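Local coordinates for dicer Related Helicase (Caenorhabditis elegans, PDB 6M6Q), which is an RLR-family helicase of RNA interference, represented by its N-terminal domain, whose full-length form probably binds double- and single-stranded RNA and hydrolyses ATP, at residues 325-328 with 329-333. Numbering follows the deposited sequence.
Sequences RDRI and RLTLL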
ATOM      1  N   ARG B 325      -5.432 -31.719 -14.897  1.00 89.28           N
ATOM      2  CA  ARG B 325      -4.121 -32.414 -14.960  1.00 95.82           C
ATOM      3  C   ARG B 325      -4.341 -33.916 -14.707  1.00 97.40           C
ATOM      4  O   ARG B 325      -3.776 -34.724 -15.468  1.00101.14           O
ATOM      5  CB  ARG B 325      -3.157 -31.748 -13.971  1.00 99.72           C
ATOM      6  CG  ARG B 325      -1.897 -32.543 -13.657  1.00113.02           C
ATOM      7  CD  ARG B 325      -1.946 -33.156 -12.265  1.00131.45           C
ATOM      8  NE  ARG B 325      -0.623 -33.501 -11.756  1.00139.29           N
ATOM      9  CZ  ARG B 325      -0.380 -33.968 -10.535  1.00140.71           C
ATOM     10  NH1 ARG B 325       0.861 -34.241 -10.169  1.00140.56           N
ATOM     11  NH2 ARG B 325      -1.375 -34.154  -9.682  1.00145.66           N
ATOM     12  N   ASP B 326      -5.175 -34.263 -13.716  1.00103.76           N
ATOM     13  CA  ASP B 326      -5.501 -35.664 -13.333  1.00108.88           C
ATOM     14  C   ASP B 326      -6.441 -36.286 -14.373  1.00116.60           C
ATOM     15  O   ASP B 326      -6.302 -37.498 -14.630  1.00124.71           O
ATOM     16  CB  ASP B 326      -6.129 -35.732 -11.942  1.00108.68           C
ATOM     17  CG  ASP B 326      -5.116 -35.824 -10.815  1.00111.47           C
ATOM     18  OD1 ASP B 326      -3.982 -36.309 -11.067  1.00112.50           O
ATOM     19  OD2 ASP B 326      -5.464 -35.415  -9.700  1.00115.97           O
ATOM     20  N   ARG B 327      -7.340 -35.483 -14.950  1.00118.49           N
ATOM     21  CA  ARG B 327      -8.328 -35.908 -15.986  1.00109.68           C
ATOM     22  C   ARG B 327      -7.589 -36.319 -17.275  1.00105.06           C
ATOM     23  O   ARG B 327      -7.979 -37.349 -17.878  1.00105.81           O
ATOM     24  CB  ARG B 327      -9.323 -34.771 -16.251  1.00110.19           C
ATOM     25  CG  ARG B 327     -10.527 -35.161 -17.097  1.00117.66           C
ATOM     26  CD  ARG B 327     -11.033 -34.022 -17.987  1.00118.32           C
ATOM     27  NE  ARG B 327     -10.071 -33.605 -19.012  1.00119.93           N
ATOM     28  CZ  ARG B 327      -9.879 -34.211 -20.189  1.00111.47           C
ATOM     29  NH1 ARG B 327     -10.560 -35.300 -20.507  1.00113.03           N
ATOM     30  NH2 ARG B 327      -8.973 -33.738 -21.025  1.00114.16           N
ATOM     31  N   ILE B 328      -6.538 -35.581 -17.655  1.00102.27           N
ATOM     32  CA  ILE B 328      -5.735 -35.849 -18.894  1.00110.64           C
ATOM     33  C   ILE B 328      -4.882 -37.111 -18.667  1.00107.21           C
ATOM     34  O   ILE B 328      -4.895 -37.990 -19.551  1.00116.20           O
ATOM     35  CB  ILE B 328      -4.887 -34.615 -19.311  1.00108.41           C
ATOM     36  CG1 ILE B 328      -5.767 -33.436 -19.741  1.00108.43           C
ATOM     37  CG2 ILE B 328      -3.883 -34.980 -20.401  1.00 99.51           C
ATOM     38  CD1 ILE B 328      -5.104 -32.082 -19.593  1.00107.12           C
ATOM     39  N   ARG B 329      -4.253 -37.238 -17.491  1.00116.03           N
ATOM     40  CA  ARG B 329      -3.339 -38.364 -17.132  1.00133.08           C
ATOM     41  C   ARG B 329      -4.070 -39.709 -17.300  1.00134.82           C
ATOM     42  O   ARG B 329      -3.394 -40.700 -17.694  1.00120.23           O
ATOM     43  CB  ARG B 329      -2.813 -38.197 -15.698  1.00142.14           C
ATOM     44  CG  ARG B 329      -1.710 -39.178 -15.311  1.00155.65           C
ATOM     45  CD  ARG B 329      -0.343 -38.528 -15.158  1.00161.68           C
ATOM     46  NE  ARG B 329       0.317 -38.279 -16.436  1.00166.78           N
ATOM     47  CZ  ARG B 329       1.458 -37.605 -16.582  1.00174.62           C
ATOM     48  NH1 ARG B 329       1.974 -37.431 -17.788  1.00171.69           N
ATOM     49  NH2 ARG B 329       2.079 -37.107 -15.523  1.00172.32           N
ATOM     50  N   LEU B 330      -5.392 -39.740 -17.036  1.00134.64           N
ATOM     51  CA  LEU B 330      -6.240 -40.973 -17.039  1.00130.40           C
ATOM     52  C   LEU B 330      -6.486 -41.453 -18.478  1.00127.72           C
ATOM     53  O   LEU B 330      -6.430 -42.674 -18.704  1.00127.52           O
ATOM     54  CB  LEU B 330      -7.571 -40.688 -16.331  1.00127.33           C
ATOM     55  CG  LEU B 330      -7.519 -40.674 -14.802  1.00132.00           C
ATOM     56  CD1 LEU B 330      -8.832 -40.159 -14.220  1.00131.83           C
ATOM     57  CD2 LEU B 330      -7.195 -42.057 -14.246  1.00127.91           C
ATOM     58  N   THR B 331      -6.799 -40.533 -19.397  1.00125.07           N
ATOM     59  CA  THR B 331      -7.120 -40.838 -20.823  1.00122.97           C
ATOM     60  C   THR B 331      -5.853 -41.379 -21.531  1.00115.65           C
ATOM     61  O   THR B 331      -5.997 -42.199 -22.468  1.00103.21           O
ATOM     62  CB  THR B 331      -7.737 -39.611 -21.523  1.00117.07           C
ATOM     63  OG1 THR B 331      -6.762 -38.571 -21.580  1.00128.81           O
ATOM     64  CG2 THR B 331      -8.985 -39.091 -20.835  1.00106.44           C
ATOM     65  N   LEU B 332      -4.667 -40.985 -21.058  1.00110.99           N
ATOM     66  CA  LEU B 332      -3.347 -41.280 -21.683  1.00122.38           C
ATOM     67  C   LEU B 332      -2.907 -42.717 -21.350  1.00131.84           C
ATOM     68  O   LEU B 332      -2.174 -43.314 -22.170  1.00126.06           O
ATOM     69  CB  LEU B 332      -2.332 -40.255 -21.163  1.00130.69           C
ATOM     70  CG  LEU B 332      -0.951 -40.279 -21.821  1.00129.50           C
ATOM     71  CD1 LEU B 332      -0.888 -39.311 -22.997  1.00127.96           C
ATOM     72  CD2 LEU B 332       0.130 -39.948 -20.805  1.00126.23           C
ATOM     73  N   LEU B 333      -3.311 -43.241 -20.185  1.00143.26           N
ATOM     74  CA  LEU B 333      -2.955 -44.612 -19.713  1.00139.20           C
ATOM     75  C   LEU B 333      -3.633 -45.666 -20.605  1.00141.73           C
ATOM     76  O   LEU B 333      -2.962 -46.663 -20.946  1.00138.59           O
ATOM     77  CB  LEU B 333      -3.374 -44.775 -18.247  1.00129.67           C
ATOM     78  CG  LEU B 333      -2.448 -44.130 -17.219  1.00122.67           C
ATOM     79  CD1 LEU B 333      -2.941 -44.403 -15.809  1.00118.99           C
ATOM     80  CD2 LEU B 333      -1.017 -44.619 -17.381  1.00118.14           C
TER
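The guanidinium of Arg-327 meets the methyl of Thr-331 obliquely, one turn further along the same helix, with NH1 4.1 Å from CG2. The Arg-327 chain leaves with CG anti to the backbone N (chi1 -169°), then bends at its next two torsions, which carries the flat group along the helix toward Thr-331, while NE forms a salt bridge to Glu-324. Arg-325 and Asp-326 form a long ion pair: OD1 of Asp-326 lies well out of the guanidinium plane and 3.7 Å from NH2 of Arg-325, with no N-H directed at it.

Ile-328 O takes three bonds, two of them weak. Thr-331 OG1 donates to Ile-328 O at 2.8 Å, 16° out of the carbonyl plane, the hydroxyl being placed between its own backbone N and carbonyl carbon (chi1 65°); a helical Ser or Thr commonly satisfies its hydroxyl this way, on a carbonyl of the preceding turn. The weak bonds come from the backbone N of Thr-331 and of Leu-332. Further back, Arg-329 N bonds to Arg-325 O (3.3 Å), and Leu-330 N gives a weak bond to Asp-326 O.

All these residues are exposed. They form the C-terminal end of helix 314-333, the last helix of this N-terminal domain; the centre of the contact lies about 40 Å from the centre of the chain, where no other chain of the two-chain assembly touches it.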